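Xylanase Y (Bacillus halodurans, PDB 1WU4) hydrolyses xylooligosaccharides of three or more units, releasing xylose from the reducing end with inversion of anomeric configuration. Local coordinates at residues F133-F138 and Y204-L209; L161-V166 and W210-D215; L240-A245 and Y306-E311; H259-S264 and K316-V321. The protein carries 1 engineered substitution. All coordinates share one frame; numbering follows the deposited sequence.

Contact 1. Residues F133-F138 and Y204-L209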
# COMPACT_ATOMS: atom_id res chain seq x y z
N PHE A 133 7.32 -3.37 -3.99
CA PHE A 133 8.59 -3.32 -4.72
C PHE A 133 8.38 -3.85 -6.13
O PHE A 133 8.78 -3.22 -7.11
CB PHE A 133 9.67 -4.19 -4.05
CG PHE A 133 10.30 -3.59 -2.82
CD1 PHE A 133 10.72 -2.26 -2.80
CD2 PHE A 133 10.53 -4.38 -1.70
CE1 PHE A 133 11.35 -1.73 -1.67
CE2 PHE A 133 11.16 -3.86 -0.57
CZ PHE A 133 11.57 -2.53 -0.55
N ALA A 134 7.76 -5.02 -6.23
CA ALA A 134 7.52 -5.65 -7.52
C ALA A 134 6.74 -4.78 -8.49
O ALA A 134 7.17 -4.60 -9.63
CB ALA A 134 6.82 -6.99 -7.32
N LEU A 135 5.61 -4.23 -8.07
CA LEU A 135 4.85 -3.41 -9.00
C LEU A 135 5.57 -2.12 -9.34
O LEU A 135 5.56 -1.69 -10.50
CB LEU A 135 3.44 -3.10 -8.47
CG LEU A 135 2.52 -2.49 -9.54
CD1 LEU A 135 2.39 -3.44 -10.72
CD2 LEU A 135 1.16 -2.19 -8.96
N ALA A 136 6.22 -1.50 -8.36
CA ALA A 136 6.95 -0.26 -8.60
C ALA A 136 8.05 -0.52 -9.63
O ALA A 136 8.30 0.31 -10.51
CB ALA A 136 7.55 0.27 -7.30
N LEU A 137 8.71 -1.66 -9.51
CA LEU A 137 9.77 -2.03 -10.45
C LEU A 137 9.21 -2.25 -11.86
O LEU A 137 9.84 -1.86 -12.84
CB LEU A 137 10.51 -3.28 -9.95
CG LEU A 137 11.43 -3.05 -8.75
CD1 LEU A 137 11.80 -4.38 -8.12
CD2 LEU A 137 12.69 -2.31 -9.20
N PHE A 138 8.04 -2.89 -11.97
CA PHE A 138 7.45 -3.09 -13.29
C PHE A 138 7.13 -1.71 -13.88
O PHE A 138 7.38 -1.47 -15.06
CB PHE A 138 6.15 -3.91 -13.22
CG PHE A 138 6.36 -5.40 -13.13
CD1 PHE A 138 7.14 -6.07 -14.07
CD2 PHE A 138 5.74 -6.14 -12.13
CE1 PHE A 138 7.29 -7.45 -14.01
CE2 PHE A 138 5.89 -7.52 -12.06
CZ PHE A 138 6.67 -8.18 -13.01
N TYR A 204 -2.11 -7.86 -8.21
CA TYR A 204 -1.99 -9.23 -8.72
C TYR A 204 -2.51 -9.36 -10.15
O TYR A 204 -2.00 -10.17 -10.92
CB TYR A 204 -2.72 -10.21 -7.79
CG TYR A 204 -2.41 -10.00 -6.31
CD1 TYR A 204 -1.22 -9.41 -5.90
CD2 TYR A 204 -3.35 -10.34 -5.34
CE1 TYR A 204 -0.98 -9.14 -4.55
CE2 TYR A 204 -3.12 -10.07 -3.99
CZ TYR A 204 -1.93 -9.46 -3.61
OH TYR A 204 -1.73 -9.13 -2.29
N GLU A 205 -3.52 -8.57 -10.50
CA GLU A 205 -4.05 -8.60 -11.87
C GLU A 205 -2.92 -8.23 -12.82
O GLU A 205 -2.75 -8.82 -13.88
CB GLU A 205 -5.18 -7.58 -12.02
CG GLU A 205 -6.40 -7.88 -11.17
CD GLU A 205 -7.35 -8.86 -11.83
OE1 GLU A 205 -6.87 -9.86 -12.41
OE2 GLU A 205 -8.57 -8.63 -11.76
N LEU A 206 -2.13 -7.23 -12.43
CA LEU A 206 -1.02 -6.80 -13.26
C LEU A 206 0.10 -7.84 -13.24
O LEU A 206 0.75 -8.08 -14.26
CB LEU A 206 -0.52 -5.43 -12.81
CG LEU A 206 -1.59 -4.33 -12.98
CD1 LEU A 206 -1.11 -3.03 -12.35
CD2 LEU A 206 -1.90 -4.14 -14.46
N PHE A 207 0.32 -8.48 -12.10
CA PHE A 207 1.34 -9.52 -12.03
C PHE A 207 0.95 -10.66 -12.97
O PHE A 207 1.81 -11.33 -13.54
CB PHE A 207 1.48 -10.07 -10.60
CG PHE A 207 2.00 -9.08 -9.59
CD1 PHE A 207 2.58 -7.87 -9.98
CD2 PHE A 207 1.92 -9.38 -8.23
CE1 PHE A 207 3.07 -6.98 -9.02
CE2 PHE A 207 2.41 -8.49 -7.27
CZ PHE A 207 2.99 -7.29 -7.67
N SER A 208 -0.35 -10.88 -13.14
CA SER A 208 -0.81 -11.96 -14.01
C SER A 208 -0.49 -11.67 -15.48
O SER A 208 -0.61 -12.55 -16.33
CB SER A 208 -2.33 -12.20 -13.85
OG SER A 208 -3.11 -11.28 -14.59
N LEU A 209 -0.08 -10.44 -15.76
CA LEU A 209 0.27 -10.05 -17.12
C LEU A 209 1.77 -9.91 -17.30
O LEU A 209 2.30 -10.15 -18.39
CB LEU A 209 -0.37 -8.70 -17.47
CG LEU A 209 -1.89 -8.57 -17.37
CD1 LEU A 209 -2.30 -7.13 -17.67
CD2 LEU A 209 -2.56 -9.53 -18.35

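Contact 2. Residues L161-V166 and W210-D215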
# COMPACT_ATOMS: atom_id res chain seq x y z
N LEU A 161 11.88 -11.45 -7.98
CA LEU A 161 11.30 -11.34 -6.65
C LEU A 161 9.97 -12.08 -6.55
O LEU A 161 9.74 -12.83 -5.60
CB LEU A 161 11.10 -9.86 -6.29
CG LEU A 161 10.53 -9.58 -4.89
CD1 LEU A 161 11.39 -10.24 -3.82
CD2 LEU A 161 10.46 -8.07 -4.68
N LEU A 162 9.10 -11.88 -7.53
CA LEU A 162 7.81 -12.56 -7.49
C LEU A 162 7.97 -14.07 -7.62
O LEU A 162 7.14 -14.84 -7.13
CB LEU A 162 6.88 -12.01 -8.57
CG LEU A 162 6.41 -10.57 -8.31
CD1 LEU A 162 5.45 -10.15 -9.41
CD2 LEU A 162 5.75 -10.48 -6.94
N HIS A 163 9.04 -14.51 -8.29
CA HIS A 163 9.28 -15.94 -8.41
C HIS A 163 9.52 -16.49 -7.00
O HIS A 163 8.96 -17.52 -6.61
CB HIS A 163 10.52 -16.22 -9.27
CG HIS A 163 11.02 -17.62 -9.15
ND1 HIS A 163 10.37 -18.70 -9.71
CD2 HIS A 163 12.08 -18.14 -8.47
CE1 HIS A 163 11.00 -19.81 -9.39
NE2 HIS A 163 12.04 -19.50 -8.63
N THR A 164 10.36 -15.80 -6.24
CA THR A 164 10.66 -16.21 -4.88
C THR A 164 9.40 -16.22 -4.02
O THR A 164 9.14 -17.17 -3.28
CB THR A 164 11.69 -15.26 -4.24
OG1 THR A 164 12.86 -15.19 -5.07
CG2 THR A 164 12.10 -15.75 -2.85
N CYS A 165 8.60 -15.16 -4.13
CA CYS A 165 7.37 -15.04 -3.36
C CYS A 165 6.42 -16.22 -3.54
O CYS A 165 5.72 -16.60 -2.61
CB CYS A 165 6.63 -13.75 -3.74
SG CYS A 165 7.47 -12.23 -3.25
N VAL A 166 6.42 -16.80 -4.74
CA VAL A 166 5.53 -17.92 -5.03
C VAL A 166 6.17 -19.30 -4.85
O VAL A 166 5.53 -20.23 -4.35
CB VAL A 166 4.99 -17.83 -6.48
CG1 VAL A 166 4.12 -19.04 -6.80
CG2 VAL A 166 4.19 -16.55 -6.65
N TRP A 210 2.47 -9.55 -16.23
CA TRP A 210 3.91 -9.29 -16.32
C TRP A 210 4.88 -10.21 -15.58
O TRP A 210 6.09 -10.14 -15.82
CB TRP A 210 4.18 -7.84 -15.90
CG TRP A 210 3.31 -6.84 -16.62
CD1 TRP A 210 2.84 -6.93 -17.90
CD2 TRP A 210 2.84 -5.59 -16.11
NE1 TRP A 210 2.12 -5.81 -18.22
CE2 TRP A 210 2.10 -4.97 -17.14
CE3 TRP A 210 2.98 -4.92 -14.88
CZ2 TRP A 210 1.50 -3.71 -16.99
CZ3 TRP A 210 2.38 -3.68 -14.73
CH2 TRP A 210 1.65 -3.09 -15.78
N ALA A 211 4.40 -11.04 -14.67
CA ALA A 211 5.30 -11.94 -13.95
C ALA A 211 5.76 -13.06 -14.88
O ALA A 211 5.35 -13.11 -16.04
CB ALA A 211 4.59 -12.53 -12.74
N ASN A 212 6.62 -13.94 -14.38
CA ASN A 212 7.07 -15.05 -15.21
C ASN A 212 5.80 -15.77 -15.68
O ASN A 212 4.86 -15.95 -14.90
CB ASN A 212 7.95 -16.02 -14.41
CG ASN A 212 9.32 -15.44 -14.12
OD1 ASN A 212 9.84 -14.63 -14.88
ND2 ASN A 212 9.92 -15.88 -13.02
N GLU A 213 5.77 -16.18 -16.94
CA GLU A 213 4.59 -16.84 -17.48
C GLU A 213 4.10 -18.04 -16.68
O GLU A 213 2.90 -18.27 -16.59
CB GLU A 213 4.82 -17.24 -18.94
CG GLU A 213 4.96 -16.06 -19.87
CD GLU A 213 4.84 -16.44 -21.34
OE1 GLU A 213 3.74 -16.87 -21.76
OE2 GLU A 213 5.84 -16.32 -22.07
N GLU A 214 5.02 -18.80 -16.10
CA GLU A 214 4.64 -19.98 -15.33
C GLU A 214 3.77 -19.65 -14.12
O GLU A 214 3.14 -20.54 -13.54
CB GLU A 214 5.88 -20.75 -14.88
CG GLU A 214 6.61 -20.12 -13.71
CD GLU A 214 7.78 -20.94 -13.23
OE1 GLU A 214 7.64 -22.18 -13.14
OE2 GLU A 214 8.84 -20.35 -12.92
N ASP A 215 3.73 -18.38 -13.72
CA ASP A 215 2.94 -17.98 -12.56
C ASP A 215 1.78 -17.05 -12.90
O ASP A 215 1.09 -16.58 -12.00
CB ASP A 215 3.81 -17.27 -11.51
CG ASP A 215 4.90 -18.15 -10.96
OD1 ASP A 215 4.74 -19.39 -10.94
OD2 ASP A 215 5.93 -17.59 -10.51
O HOH W 1 8.39 -18.13 -11.59

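Contact 3. Residues L240-A245 and Y306-E311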
# COMPACT_ATOMS: atom_id res chain seq x y z
N LEU A 240 -15.54 -2.61 8.91
CA LEU A 240 -14.19 -2.57 9.48
C LEU A 240 -13.47 -3.92 9.42
O LEU A 240 -14.05 -4.96 9.75
CB LEU A 240 -14.25 -2.10 10.94
CG LEU A 240 -14.95 -0.76 11.21
CD1 LEU A 240 -14.91 -0.48 12.70
CD2 LEU A 240 -14.28 0.36 10.43
N ALA A 241 -12.21 -3.89 9.01
CA ALA A 241 -11.40 -5.09 8.91
C ALA A 241 -10.33 -5.09 10.00
O ALA A 241 -9.82 -4.04 10.38
CB ALA A 241 -10.73 -5.18 7.54
N PRO A 242 -9.98 -6.28 10.52
CA PRO A 242 -8.96 -6.40 11.57
C PRO A 242 -7.58 -6.25 10.95
O PRO A 242 -7.42 -6.38 9.73
CB PRO A 242 -9.19 -7.81 12.11
CG PRO A 242 -9.59 -8.56 10.86
CD PRO A 242 -10.56 -7.60 10.20
N GLU A 243 -6.57 -5.96 11.77
CA GLU A 243 -5.22 -5.82 11.26
C GLU A 243 -4.70 -7.18 10.78
O GLU A 243 -4.16 -7.28 9.68
CB GLU A 243 -4.31 -5.24 12.34
CG GLU A 243 -4.63 -3.79 12.65
CD GLU A 243 -3.65 -3.17 13.62
OE1 GLU A 243 -3.69 -3.54 14.82
OE2 GLU A 243 -2.84 -2.32 13.19
N TYR A 244 -4.84 -8.21 11.61
CA TYR A 244 -4.44 -9.57 11.24
C TYR A 244 -5.71 -10.42 11.24
O TYR A 244 -6.61 -10.20 12.05
CB TYR A 244 -3.49 -10.21 12.26
CG TYR A 244 -2.12 -9.60 12.44
CD1 TYR A 244 -1.70 -8.48 11.71
CD2 TYR A 244 -1.24 -10.14 13.38
CE1 TYR A 244 -0.44 -7.91 11.94
CE2 TYR A 244 0.00 -9.58 13.61
CZ TYR A 244 0.40 -8.46 12.90
OH TYR A 244 1.63 -7.91 13.17
N ALA A 245 -5.77 -11.40 10.34
CA ALA A 245 -6.93 -12.27 10.27
C ALA A 245 -6.48 -13.66 9.83
O ALA A 245 -5.52 -13.81 9.08
CB ALA A 245 -7.95 -11.72 9.29
N TYR A 306 -11.09 0.38 17.39
CA TYR A 306 -12.42 -0.20 17.54
C TYR A 306 -12.38 -1.69 17.27
O TYR A 306 -11.56 -2.16 16.47
CB TYR A 306 -13.40 0.39 16.51
CG TYR A 306 -13.52 1.89 16.50
CD1 TYR A 306 -14.40 2.55 17.37
CD2 TYR A 306 -12.75 2.66 15.64
CE1 TYR A 306 -14.51 3.93 17.36
CE2 TYR A 306 -12.85 4.04 15.63
CZ TYR A 306 -13.72 4.67 16.49
OH TYR A 306 -13.79 6.05 16.48
N LYS A 307 -13.24 -2.44 17.95
CA LYS A 307 -13.33 -3.87 17.66
C LYS A 307 -14.00 -3.77 16.28
O LYS A 307 -14.62 -2.74 15.97
CB LYS A 307 -14.25 -4.57 18.66
CG LYS A 307 -13.74 -4.49 20.09
CD LYS A 307 -14.59 -5.31 21.06
CE LYS A 307 -14.28 -6.79 20.96
NZ LYS A 307 -15.00 -7.56 22.02
N ILE A 308 -13.88 -4.78 15.44
CA ILE A 308 -14.47 -4.64 14.12
C ILE A 308 -15.98 -4.48 14.12
O ILE A 308 -16.55 -4.01 13.14
CB ILE A 308 -14.06 -5.80 13.17
CG1 ILE A 308 -14.55 -7.15 13.69
CG2 ILE A 308 -12.54 -5.80 13.00
CD1 ILE A 308 -14.36 -8.27 12.69
N ASP A 309 -16.64 -4.83 15.22
CA ASP A 309 -18.09 -4.66 15.27
C ASP A 309 -18.47 -3.23 15.65
O ASP A 309 -19.65 -2.90 15.77
CB ASP A 309 -18.72 -5.67 16.25
CG ASP A 309 -18.44 -5.36 17.70
OD1 ASP A 309 -17.65 -4.44 17.99
OD2 ASP A 309 -19.01 -6.06 18.57
N GLY A 310 -17.46 -2.38 15.84
CA GLY A 310 -17.73 -0.99 16.17
C GLY A 310 -17.50 -0.57 17.61
O GLY A 310 -17.42 0.63 17.89
N GLU A 311 -17.40 -1.53 18.52
CA GLU A 311 -17.19 -1.20 19.93
C GLU A 311 -15.89 -0.43 20.09
O GLU A 311 -14.83 -0.86 19.64
CB GLU A 311 -17.14 -2.48 20.78
CG GLU A 311 -17.03 -2.20 22.27
CD GLU A 311 -17.05 -3.46 23.11
OE1 GLU A 311 -18.01 -4.25 22.99
OE2 GLU A 311 -16.10 -3.68 23.90

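Contact 4. Residues H259-S264 and K316-V321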
# COMPACT_ATOMS: atom_id res chain seq x y z
N HIS A 259 -8.15 -6.02 15.82
CA HIS A 259 -9.11 -4.93 15.78
C HIS A 259 -8.87 -3.96 14.63
O HIS A 259 -7.95 -4.15 13.83
CB HIS A 259 -9.08 -4.20 17.13
CG HIS A 259 -9.14 -5.12 18.30
ND1 HIS A 259 -10.22 -5.93 18.56
CD2 HIS A 259 -8.23 -5.40 19.26
CE1 HIS A 259 -9.97 -6.68 19.62
NE2 HIS A 259 -8.76 -6.38 20.06
N PHE A 260 -9.71 -2.93 14.54
CA PHE A 260 -9.56 -1.93 13.50
C PHE A 260 -8.57 -0.89 13.98
O PHE A 260 -8.88 -0.07 14.85
CB PHE A 260 -10.90 -1.25 13.19
CG PHE A 260 -10.85 -0.32 12.01
CD1 PHE A 260 -10.75 -0.83 10.72
CD2 PHE A 260 -10.88 1.06 12.19
CE1 PHE A 260 -10.68 0.02 9.62
CE2 PHE A 260 -10.80 1.92 11.09
CZ PHE A 260 -10.71 1.40 9.80
N PHE A 261 -7.36 -0.95 13.44
CA PHE A 261 -6.31 -0.02 13.82
C PHE A 261 -5.41 0.30 12.63
O PHE A 261 -5.77 0.06 11.48
CB PHE A 261 -5.51 -0.59 15.00
CG PHE A 261 -4.96 0.47 15.93
CD1 PHE A 261 -3.62 0.47 16.29
CD2 PHE A 261 -5.80 1.45 16.47
CE1 PHE A 261 -3.12 1.43 17.17
CE2 PHE A 261 -5.30 2.42 17.34
CZ PHE A 261 -3.95 2.40 17.69
N SER A 262 -4.22 0.81 12.92
CA SER A 262 -3.26 1.23 11.90
C SER A 262 -3.18 0.47 10.58
O SER A 262 -3.32 1.08 9.52
CB SER A 262 -1.87 1.33 12.53
OG SER A 262 -1.94 2.13 13.70
N ASP A 263 -2.93 -0.83 10.62
CA ASP A 263 -2.85 -1.61 9.38
C ASP A 263 -4.15 -1.55 8.58
O ASP A 263 -4.13 -1.34 7.36
CB ASP A 263 -2.57 -3.09 9.69
CG ASP A 263 -1.10 -3.39 9.90
OD1 ASP A 263 -0.36 -2.52 10.41
OD2 ASP A 263 -0.68 -4.53 9.58
N SER A 264 -5.26 -1.73 9.29
CA SER A 264 -6.61 -1.77 8.73
C SER A 264 -7.02 -0.60 7.85
O SER A 264 -7.80 -0.78 6.91
CB SER A 264 -7.64 -1.87 9.85
OG SER A 264 -7.30 -2.86 10.80
N LYS A 316 -6.93 6.06 21.60
CA LYS A 316 -7.18 6.85 20.41
C LYS A 316 -6.38 6.28 19.24
O LYS A 316 -5.37 5.60 19.42
CB LYS A 316 -6.74 8.30 20.62
CG LYS A 316 -7.53 9.07 21.66
CD LYS A 316 -8.93 9.39 21.17
CE LYS A 316 -9.62 10.37 22.10
NZ LYS A 316 -8.89 11.67 22.17
N SER A 317 -6.85 6.57 18.03
CA SER A 317 -6.15 6.16 16.83
C SER A 317 -4.78 6.82 16.90
O SER A 317 -4.68 7.98 17.31
CB SER A 317 -6.90 6.66 15.60
OG SER A 317 -6.11 6.56 14.43
N LEU A 318 -3.74 6.10 16.53
CA LEU A 318 -2.40 6.67 16.55
C LEU A 318 -2.12 7.39 15.23
O LEU A 318 -1.15 8.13 15.11
CB LEU A 318 -1.35 5.57 16.76
CG LEU A 318 -1.23 5.03 18.19
CD1 LEU A 318 -0.32 3.81 18.20
CD2 LEU A 318 -0.69 6.12 19.10
N HIS A 319 -3.00 7.18 14.25
CA HIS A 319 -2.84 7.78 12.93
C HIS A 319 -4.17 8.26 12.35
O HIS A 319 -4.60 7.79 11.30
CB HIS A 319 -2.19 6.76 11.99
CG HIS A 319 -0.86 6.27 12.46
ND1 HIS A 319 0.28 7.03 12.40
CD2 HIS A 319 -0.50 5.10 13.05
CE1 HIS A 319 1.29 6.35 12.92
NE2 HIS A 319 0.84 5.18 13.32
N PRO A 320 -4.83 9.22 13.02
CA PRO A 320 -6.11 9.74 12.54
C PRO A 320 -6.06 10.40 11.16
O PRO A 320 -7.02 10.30 10.39
CB PRO A 320 -6.54 10.70 13.65
CG PRO A 320 -5.24 11.13 14.26
CD PRO A 320 -4.45 9.85 14.30
N VAL A 321 -4.96 11.06 10.84
CA VAL A 321 -4.82 11.70 9.53
C VAL A 321 -4.76 10.61 8.46
O VAL A 321 -5.37 10.74 7.39
CB VAL A 321 -3.56 12.60 9.47
CG1 VAL A 321 -3.32 13.08 8.04
CG2 VAL A 321 -3.74 13.80 10.39
O HOH W 2 -3.93 4.09 14.48

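Contact 1. Residues F133-F138 and Y204-L209
The ring of Phe207 packs against Ala134, Leu135 and Phe138, joining helix 201-210 to helix 127-144 in the (alpha/alpha)6 barrel of this family 8 glycoside hydrolase. The segment axes approach to 10.6 Å, with 56° between their N-to-C directions, and the closest CA pair is Leu135-Phe207. CE1 of Phe207 reaches CB of Leu135 at 3.9 Å, and the backbone N of Leu135 lies at the ring's edge, near its plane. CZ of the same ring meets the methyl of Ala134, while CD1 touches CE2 of Phe138 at 3.9 Å, so CD1, CE1 and CZ meet residues spread over one turn of helix 127-144. Phe207 gets there with CG anti to its own carbonyl carbon (chi1 -66°). Beside it, Leu135 and Leu206 meet methyl to methyl. All the side chains that meet are apolar and buried. Further out, Trp219 of helix 216-233 meets the Phe207 ring edge-to-face, Met77 of helix 69-81 touches Leu135, and Trp277 of helix 265-278 packs on both leucines. Leu135 has CG anti to its backbone N (chi1 -168°), and its CD1 ends 3.9 Å from CD1 of Leu206.

Contact 2. Residues L161-V166 and W210-D215
His163 lays its CB against the amide of Asn212, 3.8 Å from ND2, and its side chain crosses that of Glu214 at a slant, the ring and carboxylate planes 19° apart. The ring nitrogen ND1 does not meet that carboxylate directly: it stands 3.9 Å from Glu214 OE2, and a water bridges them. This water lies in the plane of the imidazole at its edge, 2.8 Å from His163 ND1. It donates to OE2 of Glu214 and to OD2 of Asp215 (2.7 Å), and accepts from ND2 of Asn212, so four side chains grip a single oxygen. The contact joins helix 154-167 to the loop that links helix 201-210 with helix 216-233, a turn between successive helices of the (alpha/alpha)6 barrel. Inward from the water the packing becomes apolar: CD1 of Leu162 meets the methyl of Ala211, the first residue after helix 201-210 to leave helical angles, at 4.2 Å. Toward the C-terminal end of helix 154-167, CB of Val166 lies 4.1 Å from Asp215 OD2. The other oxygen of this buried carboxylate, OD1, accepts from NE2 of His167, so the two branches of Asp215 serve separate partners. Trp219 of helix 216-233 backs the apolar part, touching Leu162, Val166 and Ala211. Glu214 reaches the water by an extended chain beyond CG, which itself sits between its backbone N and carbonyl carbon (chi1 77°).

Contact 3. Residues L240-A245 and Y306-E311
Leu240 runs its side chain along the backbone of the turn that begins at Lys307. Its CB lies 3.7 Å from the carbonyl O of Ile308, and CG stays near the same oxygen. CD1 ends 3.9 Å from the O of Ile308, close also to the O of Lys307, with CB of Tyr306 beyond. CG anti to the carbonyl carbon (chi1 -55°) followed by an extended chi2 carries the methyl there. In return Ile308 presses on the backbone of 240-242: its CB is 3.5 Å from the carbonyl O of Leu240, and its CG2 methyl rests on the Ala241-Pro242 peptide, 3.6 Å from the N of Pro242, while also touching CB and CD of the proline ring. The receiving structure is a type I beta turn, Lys307 to Gly310, that links strand 304-306 to strand 312-313. It is closed by Gly310 N donating to Lys307 O (2.9 Å), with Lys307 N bonded to Glu311 O just beyond. An Asx turn overlaps its second half, where Glu311 N donates to Asp309 OD1 at 3.0 Å and an N-H...O angle of 171°, meeting that oxygen from above the carboxylate plane. Gly310 has a positive phi (105°), at which a side chain would collide with the carbonyl oxygen of Asp309. Thr238 OG1 bonds to both Ile308 O and Leu240 N, fastening the two loops through a polar link beside the apolar one. Phe294 and Phe295 of helix 282-295 pack on Leu240, and Pro242 lies about 8 Å, side chain to side chain, from Asp263, by similarity the proton acceptor.

Contact 4. Residues H259-S264 and K316-V321
The loop carrying Asp263, by similarity the proton acceptor of the active site, packs through Phe261 and Ser262 on the lead-in to helix 320-329. CZ of Phe261 touches CG of Leu318 at 3.8 Å, and CE1 meets CD1 of the same leucine. Around the ring, CE2 reaches CA of Ser317 and has the carbonyl O of Lys316 at its edge, in plane, at 3.8 Å. A water sits over the centre of one face of Phe261, 3.5 Å above the plane; it accepts from Leu318 N at 2.9 Å and hydrogen-bonds to Ser262 OG, bridging the two segments. The approach to the helix folds as an ST turn, His319 N donating to Ser317 OG (3.2 Å, N-H...O 143°), and places His319 at the N-cap position. OG of Ser262, anti to its carbonyl carbon (chi1 -52°), lies in the plane of the His319 ring at its edge, 3.4 Å from CD2, while ND1 bonds to Asp361 OD2, which would hold the ring's rotation. Outside, Ser317 OG also bonds to Tyr265 OH, and Arg305 makes a cation-pi contact with Phe261. Ser262 lies about 8 Å, side chain to side chain, from Glu70, by similarity the proton donor.

How the contacts relate
All four contacts belong to one (alpha/alpha)6 barrel domain but form two pairs. Contacts 1 and 2, helices and a connecting loop, have centres 10 Å apart: Leu162 of 161-166 touches Ala134, Phe138 and Phe207, so helices 127-144, 154-167 and 201-210 meet in one apolar cluster. Contacts 3 and 4, also 10 Å apart, join loops and the start of helix 320-329. Probable hydrogen bonds run from Phe260 N to Tyr306 O and from Asp263 N to Glu243 OE2, tying contact 3 to the loop of the probable proton acceptor. Within each pair the segments alternate along the chain; the first pair closes before the second opens. Contacts of different pairs have centres 28 to 33 Å apart.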